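Local coordinates for hypothetical protein PH1109 (Pyrococcus horikoshii, PDB 2D59) that is of unknown function but belongs to the CoA-binding domain family and has a Rossmann-like fold, at residues K24-A30 and Y50-N56; N39-K43 and V62-K66; I78-F84 and A102-Q108; T90-E95 and E115-A120. All blocks are in the same frame, centred on the assembly; numbering follows the deposited sequence.

Contact 1: K24-A30 and Y50-N56; sequences KIALVGA and YDVYPVN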
# COMPACT_ATOMS: atom_id res chain seq x y z
N LYS A 24 9.02 -2.91 -3.53
CA LYS A 24 9.15 -1.50 -3.15
C LYS A 24 7.77 -0.96 -2.77
O LYS A 24 6.96 -0.62 -3.64
CB LYS A 24 9.72 -0.70 -4.32
CG LYS A 24 10.95 -1.32 -4.96
CD LYS A 24 12.14 -1.35 -4.03
CE LYS A 24 12.70 0.05 -3.81
NZ LYS A 24 13.94 0.01 -2.99
N ILE A 25 7.52 -0.86 -1.47
CA ILE A 25 6.23 -0.40 -0.98
C ILE A 25 6.24 0.95 -0.28
O ILE A 25 7.05 1.20 0.61
CB ILE A 25 5.61 -1.39 0.05
CG1 ILE A 25 5.78 -2.83 -0.43
CG2 ILE A 25 4.12 -1.07 0.25
CD1 ILE A 25 7.11 -3.40 -0.05
N ALA A 26 5.32 1.82 -0.69
CA ALA A 26 5.15 3.12 -0.06
C ALA A 26 3.91 2.88 0.79
O ALA A 26 2.82 2.63 0.26
CB ALA A 26 4.89 4.20 -1.10
N LEU A 27 4.06 2.92 2.11
CA LEU A 27 2.93 2.67 2.99
C LEU A 27 2.38 3.97 3.55
O LEU A 27 2.95 4.56 4.47
CB LEU A 27 3.36 1.72 4.11
CG LEU A 27 2.25 1.01 4.90
CD1 LEU A 27 2.69 -0.42 5.24
CD2 LEU A 27 1.94 1.80 6.15
N VAL A 28 1.27 4.41 2.97
CA VAL A 28 0.60 5.66 3.35
C VAL A 28 -0.29 5.50 4.57
O VAL A 28 -1.11 4.58 4.65
CB VAL A 28 -0.24 6.18 2.17
CG1 VAL A 28 -0.86 7.52 2.53
CG2 VAL A 28 0.63 6.30 0.92
N GLY A 29 -0.14 6.42 5.52
CA GLY A 29 -0.92 6.35 6.73
C GLY A 29 -0.14 5.62 7.81
O GLY A 29 -0.71 5.19 8.81
N ALA A 30 1.16 5.48 7.59
CA ALA A 30 2.04 4.80 8.54
C ALA A 30 1.87 5.39 9.94
O ALA A 30 1.67 6.60 10.09
CB ALA A 30 3.49 4.92 8.09
N TYR A 50 10.33 -7.02 2.51
CA TYR A 50 9.91 -5.89 1.69
C TYR A 50 10.66 -4.61 2.02
O TYR A 50 11.10 -4.40 3.15
CB TYR A 50 8.40 -5.66 1.84
CG TYR A 50 7.56 -6.74 1.20
CD1 TYR A 50 7.30 -7.94 1.86
CD2 TYR A 50 7.06 -6.57 -0.09
CE1 TYR A 50 6.55 -8.94 1.25
CE2 TYR A 50 6.31 -7.57 -0.71
CZ TYR A 50 6.06 -8.75 -0.04
OH TYR A 50 5.33 -9.74 -0.65
N ASP A 51 10.84 -3.76 1.00
CA ASP A 51 11.48 -2.46 1.18
C ASP A 51 10.29 -1.54 1.42
O ASP A 51 9.56 -1.19 0.49
CB ASP A 51 12.21 -2.03 -0.10
CG ASP A 51 13.56 -2.72 -0.27
OD1 ASP A 51 14.15 -2.61 -1.37
OD2 ASP A 51 14.03 -3.36 0.69
N VAL A 52 10.08 -1.15 2.68
CA VAL A 52 8.95 -0.31 3.03
C VAL A 52 9.33 1.12 3.38
O VAL A 52 10.13 1.36 4.28
CB VAL A 52 8.17 -0.92 4.22
CG1 VAL A 52 6.86 -0.17 4.43
CG2 VAL A 52 7.88 -2.40 3.95
N TYR A 53 8.73 2.06 2.65
CA TYR A 53 8.96 3.48 2.83
C TYR A 53 7.66 4.09 3.35
O TYR A 53 6.74 4.35 2.57
CB TYR A 53 9.37 4.10 1.50
CG TYR A 53 10.58 3.41 0.89
CD1 TYR A 53 11.87 3.74 1.30
CD2 TYR A 53 10.42 2.38 -0.03
CE1 TYR A 53 12.97 3.05 0.81
CE2 TYR A 53 11.52 1.68 -0.53
CZ TYR A 53 12.79 2.02 -0.11
OH TYR A 53 13.87 1.33 -0.60
N PRO A 54 7.56 4.30 4.67
CA PRO A 54 6.35 4.87 5.25
C PRO A 54 6.08 6.31 4.86
O PRO A 54 7.01 7.10 4.67
CB PRO A 54 6.57 4.70 6.75
CG PRO A 54 8.06 4.82 6.88
CD PRO A 54 8.57 4.01 5.71
N VAL A 55 4.80 6.64 4.72
CA VAL A 55 4.37 7.98 4.35
C VAL A 55 3.30 8.48 5.31
O VAL A 55 2.25 7.86 5.47
CB VAL A 55 3.79 8.03 2.93
CG1 VAL A 55 3.24 9.42 2.64
CG2 VAL A 55 4.85 7.65 1.91
N ASN A 56 3.57 9.61 5.95
CA ASN A 56 2.64 10.24 6.88
C ASN A 56 3.24 11.56 7.35
O ASN A 56 4.24 11.58 8.06
CB ASN A 56 2.37 9.35 8.09
CG ASN A 56 1.16 9.81 8.89
OD1 ASN A 56 0.95 11.00 9.09
ND2 ASN A 56 0.36 8.85 9.36

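Contact 2: N39-K43 and V62-K66; sequences NIVMK and VLGRK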
# COMPACT_ATOMS: atom_id res chain seq x y z
N ASN A 39 0.56 -0.13 11.29
CA ASN A 39 1.78 -0.56 11.96
C ASN A 39 1.91 -2.08 11.89
O ASN A 39 2.98 -2.60 11.56
CB ASN A 39 1.77 -0.08 13.42
CG ASN A 39 3.07 -0.38 14.14
OD1 ASN A 39 3.30 -1.49 14.61
ND2 ASN A 39 3.93 0.63 14.23
N ILE A 40 0.82 -2.78 12.19
CA ILE A 40 0.81 -4.23 12.16
C ILE A 40 1.28 -4.76 10.79
O ILE A 40 2.16 -5.62 10.71
CB ILE A 40 -0.61 -4.75 12.43
CG1 ILE A 40 -1.04 -4.35 13.84
CG2 ILE A 40 -0.65 -6.28 12.26
CD1 ILE A 40 -2.50 -4.62 14.14
N VAL A 41 0.70 -4.22 9.73
CA VAL A 41 1.05 -4.65 8.37
C VAL A 41 2.47 -4.25 8.00
O VAL A 41 3.22 -5.05 7.42
CB VAL A 41 0.06 -4.07 7.34
CG1 VAL A 41 0.46 -4.48 5.93
CG2 VAL A 41 -1.36 -4.56 7.64
N MET A 42 2.88 -3.03 8.32
CA MET A 42 4.24 -2.62 7.98
C MET A 42 5.26 -3.51 8.68
O MET A 42 6.25 -3.93 8.07
CB MET A 42 4.48 -1.16 8.37
CG MET A 42 5.86 -0.67 7.96
SD MET A 42 6.02 1.12 8.18
CE MET A 42 7.80 1.32 7.98
N LYS A 43 5.03 -3.80 9.95
CA LYS A 43 5.95 -4.63 10.71
C LYS A 43 6.09 -5.99 10.02
O LYS A 43 7.20 -6.50 9.87
CB LYS A 43 5.43 -4.81 12.14
CG LYS A 43 6.35 -5.61 13.04
CD LYS A 43 5.79 -5.70 14.45
CE LYS A 43 6.66 -6.55 15.36
NZ LYS A 43 6.09 -6.65 16.73
N VAL A 62 9.01 5.72 11.45
CA VAL A 62 8.10 4.67 11.88
C VAL A 62 8.81 3.32 11.73
O VAL A 62 9.36 3.02 10.67
CB VAL A 62 6.81 4.66 11.03
CG1 VAL A 62 5.91 3.50 11.44
CG2 VAL A 62 6.07 5.98 11.22
N LEU A 63 8.82 2.55 12.81
CA LEU A 63 9.46 1.23 12.82
C LEU A 63 10.89 1.25 12.28
O LEU A 63 11.28 0.37 11.51
CB LEU A 63 8.59 0.24 12.04
CG LEU A 63 7.24 -0.03 12.71
CD1 LEU A 63 6.30 -0.78 11.77
CD2 LEU A 63 7.48 -0.82 13.99
N GLY A 64 11.66 2.25 12.69
CA GLY A 64 13.05 2.36 12.25
C GLY A 64 13.24 2.81 10.82
O GLY A 64 14.35 2.78 10.30
N ARG A 65 12.16 3.23 10.17
CA ARG A 65 12.22 3.68 8.78
C ARG A 65 11.91 5.17 8.68
O ARG A 65 11.00 5.67 9.35
CB ARG A 65 11.22 2.89 7.94
CG ARG A 65 11.44 1.38 7.95
CD ARG A 65 12.68 0.99 7.15
NE ARG A 65 12.52 1.30 5.73
CZ ARG A 65 13.51 1.26 4.85
NH1 ARG A 65 14.74 0.92 5.22
NH2 ARG A 65 13.27 1.57 3.58
N LYS A 66 12.65 5.88 7.83
CA LYS A 66 12.40 7.30 7.66
C LYS A 66 11.01 7.46 7.05
O LYS A 66 10.69 6.83 6.05
CB LYS A 66 13.44 7.94 6.73
CG LYS A 66 13.21 9.43 6.51
CD LYS A 66 14.28 10.04 5.64
CE LYS A 66 14.03 11.53 5.44
NZ LYS A 66 15.10 12.16 4.62

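Contact 3: I78-F84 and A102-Q108; sequences IEVVDLF and AKVVWFQ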
# COMPACT_ATOMS: atom_id res chain seq x y z
N ILE A 78 9.15 3.48 -6.22
CA ILE A 78 8.04 2.85 -5.52
C ILE A 78 7.20 2.09 -6.53
O ILE A 78 6.87 2.62 -7.59
CB ILE A 78 7.16 3.90 -4.81
CG1 ILE A 78 7.96 4.52 -3.67
CG2 ILE A 78 5.90 3.26 -4.27
CD1 ILE A 78 8.44 3.52 -2.64
N GLU A 79 6.85 0.85 -6.20
CA GLU A 79 6.04 0.03 -7.09
C GLU A 79 4.61 -0.10 -6.59
O GLU A 79 3.66 -0.04 -7.37
CB GLU A 79 6.68 -1.35 -7.24
CG GLU A 79 8.14 -1.28 -7.68
CD GLU A 79 8.87 -2.60 -7.57
OE1 GLU A 79 8.81 -3.23 -6.49
OE2 GLU A 79 9.51 -3.01 -8.56
N VAL A 80 4.46 -0.27 -5.28
CA VAL A 80 3.13 -0.41 -4.68
C VAL A 80 2.84 0.68 -3.64
O VAL A 80 3.64 0.93 -2.74
CB VAL A 80 2.97 -1.78 -3.97
CG1 VAL A 80 1.57 -1.91 -3.38
CG2 VAL A 80 3.25 -2.92 -4.95
N VAL A 81 1.69 1.32 -3.79
CA VAL A 81 1.27 2.34 -2.84
C VAL A 81 0.16 1.70 -2.01
O VAL A 81 -0.97 1.54 -2.47
CB VAL A 81 0.76 3.60 -3.54
CG1 VAL A 81 0.30 4.62 -2.51
CG2 VAL A 81 1.87 4.20 -4.39
N ASP A 82 0.50 1.34 -0.78
CA ASP A 82 -0.39 0.68 0.16
C ASP A 82 -1.10 1.72 1.02
O ASP A 82 -0.49 2.31 1.91
CB ASP A 82 0.45 -0.28 1.01
CG ASP A 82 -0.38 -1.25 1.80
OD1 ASP A 82 -1.52 -1.54 1.39
OD2 ASP A 82 0.14 -1.75 2.82
N LEU A 83 -2.39 1.92 0.77
CA LEU A 83 -3.18 2.93 1.48
C LEU A 83 -3.93 2.52 2.75
O LEU A 83 -4.72 1.59 2.74
CB LEU A 83 -4.19 3.55 0.52
CG LEU A 83 -3.68 4.16 -0.79
CD1 LEU A 83 -4.86 4.40 -1.72
CD2 LEU A 83 -2.93 5.46 -0.51
N PHE A 84 -3.69 3.27 3.82
CA PHE A 84 -4.36 3.03 5.09
C PHE A 84 -5.21 4.23 5.51
O PHE A 84 -5.77 4.25 6.60
CB PHE A 84 -3.33 2.72 6.18
CG PHE A 84 -2.78 1.32 6.10
CD1 PHE A 84 -3.44 0.26 6.72
CD2 PHE A 84 -1.61 1.06 5.38
CE1 PHE A 84 -2.94 -1.04 6.63
CE2 PHE A 84 -1.11 -0.24 5.29
CZ PHE A 84 -1.77 -1.29 5.91
N ALA A 102 4.14 4.69 -9.82
CA ALA A 102 3.88 3.42 -9.15
C ALA A 102 3.22 2.45 -10.13
O ALA A 102 2.70 2.87 -11.16
CB ALA A 102 2.97 3.65 -7.95
N LYS A 103 3.26 1.17 -9.81
CA LYS A 103 2.68 0.14 -10.66
C LYS A 103 1.36 -0.38 -10.10
O LYS A 103 0.51 -0.86 -10.85
CB LYS A 103 3.65 -1.04 -10.80
CG LYS A 103 4.99 -0.70 -11.43
CD LYS A 103 4.83 -0.37 -12.91
CE LYS A 103 6.19 -0.17 -13.56
NZ LYS A 103 6.07 0.15 -15.01
N VAL A 104 1.21 -0.28 -8.79
CA VAL A 104 0.01 -0.77 -8.12
C VAL A 104 -0.48 0.15 -7.01
O VAL A 104 0.31 0.73 -6.28
CB VAL A 104 0.28 -2.16 -7.48
CG1 VAL A 104 -0.95 -2.66 -6.73
CG2 VAL A 104 0.70 -3.16 -8.55
N VAL A 105 -1.80 0.29 -6.92
CA VAL A 105 -2.41 1.07 -5.86
C VAL A 105 -3.17 0.02 -5.07
O VAL A 105 -4.00 -0.71 -5.62
CB VAL A 105 -3.41 2.13 -6.39
CG1 VAL A 105 -4.03 2.89 -5.22
CG2 VAL A 105 -2.69 3.09 -7.32
N TRP A 106 -2.86 -0.09 -3.78
CA TRP A 106 -3.50 -1.09 -2.94
C TRP A 106 -4.36 -0.44 -1.86
O TRP A 106 -3.84 0.17 -0.93
CB TRP A 106 -2.41 -1.97 -2.30
CG TRP A 106 -2.94 -3.17 -1.57
CD1 TRP A 106 -3.84 -3.18 -0.55
CD2 TRP A 106 -2.56 -4.54 -1.79
NE1 TRP A 106 -4.05 -4.47 -0.11
CE2 TRP A 106 -3.27 -5.32 -0.85
CE3 TRP A 106 -1.68 -5.18 -2.67
CZ2 TRP A 106 -3.15 -6.71 -0.79
CZ3 TRP A 106 -1.55 -6.57 -2.60
CH2 TRP A 106 -2.28 -7.32 -1.66
N PHE A 107 -5.67 -0.58 -2.00
CA PHE A 107 -6.62 -0.03 -1.03
C PHE A 107 -6.87 -1.04 0.08
O PHE A 107 -7.45 -2.10 -0.14
CB PHE A 107 -7.95 0.29 -1.72
CG PHE A 107 -7.89 1.48 -2.65
CD1 PHE A 107 -8.15 2.76 -2.19
CD2 PHE A 107 -7.60 1.30 -4.00
CE1 PHE A 107 -8.12 3.86 -3.05
CE2 PHE A 107 -7.57 2.39 -4.88
CZ PHE A 107 -7.83 3.67 -4.40
N GLN A 108 -6.41 -0.71 1.29
CA GLN A 108 -6.62 -1.59 2.43
C GLN A 108 -8.09 -1.50 2.83
O GLN A 108 -8.84 -0.69 2.28
CB GLN A 108 -5.72 -1.16 3.59
CG GLN A 108 -4.23 -1.38 3.37
CD GLN A 108 -3.76 -2.78 3.72
OE1 GLN A 108 -4.21 -3.37 4.70
NE2 GLN A 108 -2.83 -3.31 2.93

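Contact 4: T90-E95 and E115-A120; sequences TMEYVE and EASKKA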
# COMPACT_ATOMS: atom_id res chain seq x y z
N THR A 90 -7.61 9.37 -0.15
CA THR A 90 -6.85 8.55 -1.08
C THR A 90 -6.59 9.23 -2.42
O THR A 90 -5.59 8.93 -3.08
CB THR A 90 -7.56 7.20 -1.35
OG1 THR A 90 -8.82 7.43 -1.98
CG2 THR A 90 -7.77 6.46 -0.03
N MET A 91 -7.47 10.13 -2.83
CA MET A 91 -7.29 10.82 -4.10
C MET A 91 -5.94 11.53 -4.16
O MET A 91 -5.20 11.37 -5.13
CB MET A 91 -8.41 11.84 -4.32
CG MET A 91 -8.28 12.63 -5.61
SD MET A 91 -8.22 11.59 -7.09
CE MET A 91 -9.96 11.52 -7.52
N GLU A 92 -5.62 12.30 -3.13
CA GLU A 92 -4.36 13.02 -3.09
C GLU A 92 -3.18 12.06 -3.25
O GLU A 92 -2.25 12.33 -4.01
CB GLU A 92 -4.23 13.79 -1.77
CG GLU A 92 -4.13 12.92 -0.54
CD GLU A 92 -4.23 13.71 0.75
OE1 GLU A 92 -3.44 14.66 0.94
OE2 GLU A 92 -5.10 13.37 1.59
N TYR A 93 -3.22 10.93 -2.55
CA TYR A 93 -2.14 9.96 -2.62
C TYR A 93 -2.11 9.18 -3.93
O TYR A 93 -1.05 8.72 -4.36
CB TYR A 93 -2.21 9.00 -1.43
CG TYR A 93 -1.87 9.69 -0.13
CD1 TYR A 93 -2.85 9.94 0.83
CD2 TYR A 93 -0.58 10.15 0.12
CE1 TYR A 93 -2.55 10.62 2.01
CE2 TYR A 93 -0.27 10.83 1.29
CZ TYR A 93 -1.25 11.07 2.22
OH TYR A 93 -0.95 11.75 3.38
N VAL A 94 -3.26 9.04 -4.58
CA VAL A 94 -3.31 8.34 -5.86
C VAL A 94 -2.62 9.23 -6.89
O VAL A 94 -1.85 8.74 -7.72
CB VAL A 94 -4.77 8.08 -6.31
CG1 VAL A 94 -4.79 7.61 -7.76
CG2 VAL A 94 -5.40 7.03 -5.41
N GLU A 95 -2.90 10.52 -6.83
CA GLU A 95 -2.29 11.48 -7.74
C GLU A 95 -0.78 11.44 -7.56
O GLU A 95 -0.03 11.54 -8.53
CB GLU A 95 -2.84 12.89 -7.46
CG GLU A 95 -4.32 13.03 -7.78
CD GLU A 95 -4.89 14.38 -7.39
OE1 GLU A 95 -6.07 14.64 -7.70
OE2 GLU A 95 -4.16 15.18 -6.77
N GLU A 115 -13.64 7.26 -7.15
CA GLU A 115 -13.07 8.33 -7.96
C GLU A 115 -11.55 8.24 -8.01
O GLU A 115 -10.95 8.36 -9.08
CB GLU A 115 -13.51 9.69 -7.39
CG GLU A 115 -15.00 9.95 -7.52
CD GLU A 115 -15.41 10.26 -8.95
OE1 GLU A 115 -15.12 11.37 -9.43
OE2 GLU A 115 -16.03 9.39 -9.59
N ALA A 116 -10.93 8.02 -6.86
CA ALA A 116 -9.48 7.90 -6.77
C ALA A 116 -9.01 6.66 -7.54
O ALA A 116 -7.99 6.69 -8.23
CB ALA A 116 -9.05 7.81 -5.32
N SER A 117 -9.76 5.57 -7.41
CA SER A 117 -9.43 4.33 -8.09
C SER A 117 -9.54 4.49 -9.60
O SER A 117 -8.70 3.98 -10.35
CB SER A 117 -10.36 3.21 -7.63
OG SER A 117 -10.09 2.00 -8.32
N LYS A 118 -10.56 5.21 -10.04
CA LYS A 118 -10.78 5.44 -11.46
C LYS A 118 -9.60 6.18 -12.08
O LYS A 118 -9.11 5.80 -13.14
CB LYS A 118 -12.06 6.23 -11.69
CG LYS A 118 -12.39 6.48 -13.15
CD LYS A 118 -13.71 7.22 -13.29
CE LYS A 118 -14.05 7.48 -14.75
NZ LYS A 118 -15.37 8.16 -14.91
N LYS A 119 -9.15 7.23 -11.41
CA LYS A 119 -8.02 8.01 -11.91
C LYS A 119 -6.79 7.12 -12.00
O LYS A 119 -6.05 7.15 -12.99
CB LYS A 119 -7.74 9.20 -11.00
CG LYS A 119 -6.62 10.11 -11.48
CD LYS A 119 -6.52 11.37 -10.63
CE LYS A 119 -7.77 12.23 -10.77
NZ LYS A 119 -7.69 13.47 -9.95
N ALA A 120 -6.57 6.31 -10.97
CA ALA A 120 -5.43 5.40 -10.95
C ALA A 120 -5.51 4.43 -12.12
O ALA A 120 -4.51 4.18 -12.80
CB ALA A 120 -5.40 4.64 -9.63

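Contact 1: K24-A30 and Y50-N56
Strands 24-28 and 51-55 run parallel, their axes 4.5 Å apart at closest approach and inclined by 24°, joined by a ladder in which Ile25 and Leu27 each use both N and O, Ile25 with Asp51 and Tyr53, Leu27 with Tyr53 and Val55. The Tyr53 N to Ile25 O bond is nearly straight, at 176°. Past the strand, Val55 O receives Gly29 N at 2.8 Å and, weakly, Ala30 N, in the second half of a type II turn from Leu27 to Ala30. Asn56 tethers the same turn: its ND2 reaches Ala30 O at 2.7 Å, because CG lies anti to the backbone N (chi1 -166°). Pro54 CB and Ala30 CB are pressed unusually close, at 3.4 Å. At the other end Lys24 folds twice along its chain and curls over the neighbour strand; NZ gives a 2.7 Å hydrogen bond to Tyr53 OH near the plane of that ring and a salt bridge of 3.1 Å to Asp51 OD1, met on its anti side and out of the carboxylate plane. One ammonium group thus ties together two side chains of the same strand face. Leu27 CB packs on Val52 CG1 on the opposite face. This pair belongs to the unit strand 24-28, helix 37-47, strand 51-55: Met42 of the helix covers Leu27, Val52 and Pro54, while strand 80-83 flanks 24-28 on its other edge.

Contact 2: N39-K43 and V62-K66
Met42 and Leu63 carry a contact of van der Waals packing, with no hydrogen bond passing between helix segment 39-43 and the hairpin 62-66. Among the hydrocarbon pairs, the two side chains run antiparallel alongside one another, and Leu63 CD1 rests 3.8 Å from Met42 CG. The same methyl lies 3.7 Å from Lys43 N, so that one branch of the leucine beds against the helix backbone as well as its side chains. The trans chi1 of Met42 (-176°) and its extended later torsions carry the sulfur and methyl across to the hairpin. There SD meets Val62 CG1 at 4.0 Å, and the CE methyl ends 3.6 Å from Arg65 CG, touching the aliphatic part of that chain rather than its guanidinium group. A second group pairs polar with apolar atoms: Met42 CE approaches Val62 O at 3.5 Å, and the amide of Asn39 meets the branched end of Leu63 at a slant, ND2 3.7 Å from CD1. The polar ends have partners elsewhere, Asn39 ND2 with Ser31 O and Arg65 NE with Val52 O. Within the hairpin, Val62 and Arg65 exchange backbone bonds in both directions around a type I' turn, with Leu63 and Gly64 at its corners. A tight two-residue beta hairpin packed by its turn against a helix of the Rossmann-like domain is what results.

Contact 3: I78-F84 and A102-Q108
The Phe84 ring carries the Gln108 side chain over one face: CG stands 3.4 Å above the ring plane, offset toward the rim, and the amide stacks on the ring with the planes 23° apart. A second CH-pi contact places Leu83 CD1 over a face of Phe107, 4.0 Å from the ring centroid, while Asp82 OD1 approaches Trp106 obliquely. These groups gather at the C-terminal end of two parallel strands, 80-83 and 104-107, which helix 87-100 links in a beta-alpha-beta crossover of the Rossmann-like fold. From Val80 to Leu83 the ladder is regular, the Trp106 N to Val81 O bond being nearly straight at 173°. Its start is not: Glu79 O takes two donors, Lys103 N and Val104 N, both at 2.8 Å. On one sheet face Val80 lies beside Val104 and reaches Trp106 CB; on the other Val81, Leu83 and Phe107 pack on helix 87-100, and Val105 on Ala120 of helix 114-122, with Tyr112 meeting Phe107 edge-to-face. Trp106 NE1 is bonded to Arg131 O, and Met133 of helix 133-141 touches Asp82, Trp106 and Gln108. Gln108 is bent at chi2 (-85°), which folds its amide back beside Asp82, and Gln108 N is bonded to Leu83 O in the carbonyl plane. The polar link closing this end runs from Gln108 NE2 to Asp82 OD1 at 2.7 Å, on the syn lone pair of that oxygen.

Contact 4: T90-E95 and E115-A120
Met91 leaves its helix with a trans chi1 and then turns at its next two torsions, which swings its sulfur and methyl across to the 115-120 helix; Lys119 starts out extended and kinks at chi3 (-64°) so that its ammonium group comes back over the sulfur toward Glu95. The two helices lie side by side and nearly parallel, 11° apart, with the axes of these segments 8.8 Å apart at closest approach, as expected of successive crossover helices on one face of a Rossmann-like sheet. Small residues allow the approach: Ala116 faces the neighbouring helix, its CB lying 3.4 Å from Thr90 OG1 and 3.7 Å from Val94 CG2. The other valine methyl, CG1, meets Ala120 CB at 3.6 Å, and a valine thus straddles two successive turns of its partner. Toward the sheet, Thr90 touches Phe107 and Leu83 while Ala120 reaches Val105, and the threonine hydroxyl is bonded to Pro87 O within its own helix. Farther out, Met91 CE rests by the backbone of Glu115, at 3.7 Å from its O, and the Met91 and Lys119 chains lie roughly perpendicular. One charged pair lies at the outer side. Glu95, extended beyond CG, offers OE1 to Lys119 NZ in a salt bridge of 3.0 Å, met on the anti side of the carboxylate and 19° out of its plane, while Met91 SD lies 3.5 Å from the same NZ.

Overall arrangement
Contacts 1 and 3 form the buried core: each pairs two adjacent parallel strands that a helix connects in sequence, and they meet because strands 24-28 and 80-83 are neighbours in one sheet. Their chemistry is mainly backbone hydrogen bonding, with polar side-chain links toward the strand ends. Contacts 2 and 4 are partly buried and lie on opposite sides of the chain's centre, about 24 Å apart between centres, relying on side-chain packing; contact 4 adds a salt bridge at its outer side, whereas contact 2 has no hydrogen bond or salt bridge across it. Each borrows a core unit's helix, 37-47 of contact 1 and 87-100 of contact 3. Tyr93 bridges contact 4 to both sheet contacts.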